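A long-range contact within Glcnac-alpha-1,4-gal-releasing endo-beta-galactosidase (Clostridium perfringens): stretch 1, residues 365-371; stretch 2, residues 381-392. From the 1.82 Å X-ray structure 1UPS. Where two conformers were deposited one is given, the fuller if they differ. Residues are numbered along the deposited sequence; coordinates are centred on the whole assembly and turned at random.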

# COMPACT_ATOMS: atom_id res chain seq x y z
N TRP A 365 -7.79 -20.55 13.69
CA TRP A 365 -8.85 -19.88 14.45
C TRP A 365 -8.83 -18.38 14.18
O TRP A 365 -7.81 -17.70 14.43
N TRP A 366 -9.95 -17.86 13.68
CA TRP A 366 -10.04 -16.42 13.41
C TRP A 366 -9.94 -15.60 14.70
O TRP A 366 -9.55 -14.43 14.66
N SER A 367 -10.29 -16.22 15.84
CA SER A 367 -10.19 -15.53 17.13
C SER A 367 -8.74 -15.24 17.50
O SER A 367 -8.47 -14.42 18.39
N ALA A 368 -7.80 -15.91 16.83
CA ALA A 368 -6.37 -15.72 17.09
C ALA A 368 -5.67 -14.90 15.99
O ALA A 368 -4.44 -14.77 15.99
N GLN A 369 -6.46 -14.33 15.09
CA GLN A 369 -5.91 -13.56 13.99
C GLN A 369 -6.30 -12.08 14.10
O GLN A 369 -7.43 -11.76 14.48
N TRP A 370 -5.36 -11.21 13.76
CA TRP A 370 -5.51 -9.78 14.02
C TRP A 370 -5.14 -8.91 12.82
O TRP A 370 -4.17 -9.19 12.13
N SER A 371 -5.94 -7.88 12.54
CA SER A 371 -5.57 -6.84 11.58
C SER A 371 -4.69 -5.80 12.26
O SER A 371 -5.01 -5.35 13.36
N PHE A 381 -4.54 -3.43 17.03
CA PHE A 381 -4.77 -4.81 16.64
C PHE A 381 -6.26 -5.07 16.73
O PHE A 381 -6.86 -4.96 17.81
N VAL A 382 -6.86 -5.42 15.59
CA VAL A 382 -8.32 -5.57 15.48
C VAL A 382 -8.64 -7.02 15.11
O VAL A 382 -8.07 -7.56 14.16
N ASN A 383 -9.52 -7.66 15.87
CA ASN A 383 -9.72 -9.11 15.72
C ASN A 383 -10.36 -9.47 14.38
O ASN A 383 -11.19 -8.71 13.87
N ARG A 384 -9.98 -10.61 13.79
CA ARG A 384 -10.60 -11.05 12.54
C ARG A 384 -12.00 -11.63 12.78
O ARG A 384 -12.97 -11.29 12.07
N TRP A 385 -12.10 -12.52 13.77
CA TRP A 385 -13.37 -13.18 14.09
C TRP A 385 -14.42 -12.16 14.51
O TRP A 385 -15.59 -12.22 14.08
N LYS A 386 -14.00 -11.20 15.34
CA LYS A 386 -14.88 -10.15 15.84
C LYS A 386 -14.32 -8.78 15.51
O LYS A 386 -13.68 -8.14 16.36
N PRO A 387 -14.54 -8.32 14.27
CA PRO A 387 -13.86 -7.13 13.74
C PRO A 387 -14.21 -5.78 14.39
O PRO A 387 -13.61 -4.77 14.00
N ASN A 388 -15.13 -5.76 15.35
CA ASN A 388 -15.33 -4.53 16.14
C ASN A 388 -14.42 -4.46 17.38
O ASN A 388 -14.40 -3.45 18.08
N MET A 389 -13.67 -5.53 17.63
CA MET A 389 -12.94 -5.67 18.89
C MET A 389 -11.46 -5.38 18.68
O MET A 389 -10.85 -5.95 17.78
N SER A 390 -10.90 -4.51 19.52
CA SER A 390 -9.47 -4.20 19.48
C SER A 390 -8.82 -4.54 20.83
O SER A 390 -9.51 -4.63 21.86
N ILE A 391 -7.50 -4.71 20.82
CA ILE A 391 -6.73 -4.96 22.04
C ILE A 391 -6.49 -3.64 22.76
O ILE A 391 -6.01 -2.68 22.16
N HIS A 392 -6.84 -3.58 24.04
CA HIS A 392 -6.75 -2.31 24.78
C HIS A 392 -6.62 -2.52 26.29
O HIS A 392 -6.82 -3.64 26.78

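What fills the apolar centre of the contact? The indole of Trp-370 does. Its CA-to-CB bond points to the same face of the antiparallel sheet as that of Asn-383, and the m rotamer brings the ring back across stretch 2. Ile-391, in an m, t conformation with its CA-to-CB bond toward stretch 1, covers one face: Trp-370 CZ3 lies 3.5 Å from Ile-391 CG1, and Ile-391 CD1 sits 3.8 Å from the centroid of the six-membered ring of Trp-370, almost on the ring normal, a CH-pi contact. Phe-381 (m) adds a looser apolar contact, with its CB 4.2 Å from Trp-370 CE3.

How does a polar residue come to cover the other face of that indole? Asn-383 is t at chi1, which places its ND2 3.4 Å from Trp-370 CH2, over the face opposite Ile-391. The same amide nitrogen donates a hydrogen bond of 3.0 Å from Asn-383 ND2 to Ser-367 O, so its polarity is met even though the residue is buried. At the other end of the amide, Asn-383 OD1 accepts from Lys-386 N at 2.9 Å, tying the side chain to the start of the turn that leads to Met-389.

What packs beside this apolar centre, where stretch 1 makes its 3-10 segment? The CA-to-CB bond of Trp-366 points toward stretch 2, and its CB meets Trp-385 CB at 3.6 Å. Trp-385 (t) sets out sideways and its indole runs on past the contact, yet Trp-385 CE3 still lies 3.5 Å from Ser-367 CB. A weak backbone hydrogen bond runs from Trp-385 N to Trp-366 O, 3.3 Å long.

Where does the contact turn charged? The CA-to-CB bond of Arg-384 points toward stretch 1, and with chi1 to chi3 all t the extended chain lays its guanidinium flat on the Trp-366 indole (m), the planes only 6° apart and the centres 3.8 Å apart. Arg-384 CD also lies over the five-membered ring of Trp-366, 3.6 Å from its centroid, so aliphatic and cationic parts share one aromatic surface. Stacking leaves the guanidinium edge free to donate in its own plane: Arg-384 NH1 reaches Gln-369 OE1 at 2.8 Å. Gln-369 starts sideways, but its m, t conformation brings the amide nearer to stretch 2.

What finishes the other face of the sheet? Ser-371 (m) and Val-382 (t) project there side by side, their CB atoms 4.3 Å apart. A water bridges the stretches, 3.0 Å from Ser-371 OG and donating to Asn-383 O at 2.9 Å.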

# COMPACT_ATOMS: atom_id res chain seq x y z
CB TRP A 365 -8.69 -20.12 15.95
CG TRP A 365 -9.13 -21.48 16.44
CD1 TRP A 365 -9.48 -22.58 15.69
CD2 TRP A 365 -9.24 -21.89 17.81
NE1 TRP A 365 -9.81 -23.63 16.51
CE2 TRP A 365 -9.68 -23.23 17.81
CE3 TRP A 365 -9.04 -21.24 19.04
CZ2 TRP A 365 -9.89 -23.94 19.00
CZ3 TRP A 365 -9.25 -21.95 20.21
CH2 TRP A 365 -9.67 -23.28 20.18
CB TRP A 366 -11.34 -16.08 12.67
CG TRP A 366 -11.36 -16.50 11.22
CD1 TRP A 366 -10.54 -17.41 10.60
CD2 TRP A 366 -12.24 -16.01 10.21
NE1 TRP A 366 -10.88 -17.52 9.27
CE2 TRP A 366 -11.91 -16.67 9.00
CE3 TRP A 366 -13.30 -15.09 10.21
CZ2 TRP A 366 -12.60 -16.43 7.81
CZ3 TRP A 366 -13.98 -14.85 9.01
CH2 TRP A 366 -13.62 -15.51 7.83
CB SER A 367 -10.85 -16.34 18.26
OG SER A 367 -10.02 -17.40 18.70
CB ALA A 368 -5.68 -17.08 17.26
CB GLN A 369 -6.38 -14.12 12.66
CG GLN A 369 -5.87 -15.54 12.42
CD GLN A 369 -6.37 -16.07 11.10
OE1 GLN A 369 -6.84 -15.31 10.27
NE2 GLN A 369 -6.27 -17.39 10.91
CB TRP A 370 -4.64 -9.40 15.23
CG TRP A 370 -4.93 -10.21 16.45
CD1 TRP A 370 -4.32 -11.38 16.82
CD2 TRP A 370 -5.89 -9.91 17.48
NE1 TRP A 370 -4.85 -11.83 18.00
CE2 TRP A 370 -5.81 -10.95 18.43
CE3 TRP A 370 -6.81 -8.87 17.68
CZ2 TRP A 370 -6.63 -10.98 19.58
CZ3 TRP A 370 -7.62 -8.89 18.82
CH2 TRP A 370 -7.52 -9.95 19.75
CB SER A 371 -6.82 -6.15 11.02
OG SER A 371 -7.65 -7.07 10.33
CB PHE A 381 -4.03 -5.76 17.57
CG PHE A 381 -2.54 -5.67 17.46
CD1 PHE A 381 -1.80 -4.98 18.42
CD2 PHE A 381 -1.89 -6.26 16.39
CE1 PHE A 381 -0.41 -4.91 18.31
CE2 PHE A 381 -0.52 -6.18 16.27
CZ PHE A 381 0.21 -5.51 17.23
CB VAL A 382 -8.90 -4.60 14.44
CG1 VAL A 382 -10.39 -4.80 14.32
CG2 VAL A 382 -8.58 -3.14 14.82
CB ASN A 383 -10.55 -9.65 16.88
CG ASN A 383 -10.50 -11.14 16.97
OD1 ASN A 383 -11.45 -11.83 16.59
ND2 ASN A 383 -9.38 -11.68 17.44
CB ARG A 384 -9.73 -12.09 11.82
CG ARG A 384 -10.26 -12.45 10.42
CD ARG A 384 -9.59 -13.65 9.82
NE ARG A 384 -10.05 -13.88 8.45
CZ ARG A 384 -9.45 -14.69 7.58
NH1 ARG A 384 -8.39 -15.39 7.95
NH2 ARG A 384 -9.95 -14.83 6.35
CB TRP A 385 -13.14 -14.19 15.21
CG TRP A 385 -14.32 -15.09 15.53
CD1 TRP A 385 -15.23 -15.64 14.64
CD2 TRP A 385 -14.69 -15.57 16.82
NE1 TRP A 385 -16.14 -16.42 15.32
CE2 TRP A 385 -15.83 -16.40 16.66
CE3 TRP A 385 -14.17 -15.39 18.11
CZ2 TRP A 385 -16.45 -17.03 17.74
CZ3 TRP A 385 -14.78 -16.03 19.18
CH2 TRP A 385 -15.92 -16.83 18.99
CB LYS A 386 -15.09 -10.29 17.36
CG LYS A 386 -15.65 -11.65 17.84
CD LYS A 386 -17.11 -11.87 17.42
CE LYS A 386 -17.53 -13.32 17.67
NZ LYS A 386 -18.84 -13.65 17.05
CB PRO A 387 -14.22 -7.17 12.25
CG PRO A 387 -15.50 -7.88 12.19
CD PRO A 387 -15.45 -8.93 13.27
CB ASN A 388 -16.79 -4.39 16.58
CG ASN A 388 -17.70 -3.92 15.46
OD1 ASN A 388 -17.29 -3.15 14.58
ND2 ASN A 388 -18.95 -4.37 15.49
CB MET A 389 -13.11 -7.10 19.43
CG MET A 389 -14.57 -7.51 19.67
SD MET A 389 -15.33 -6.46 20.90
CE MET A 389 -16.88 -6.02 20.15
CB SER A 390 -9.22 -2.73 19.11
OG SER A 390 -9.81 -1.85 20.05
CB ILE A 391 -5.38 -5.61 21.68
CG1 ILE A 391 -5.61 -6.90 20.88
CG2 ILE A 391 -4.60 -5.87 22.97
CD1 ILE A 391 -4.33 -7.75 20.66
CB HIS A 392 -7.96 -1.40 24.49
CG HIS A 392 -9.24 -1.90 25.10
ND1 HIS A 392 -9.57 -1.68 26.43
CD2 HIS A 392 -10.25 -2.64 24.58
CE1 HIS A 392 -10.73 -2.25 26.69
NE2 HIS A 392 -11.16 -2.85 25.59
O HOH W 1 -10.43 -7.30 11.40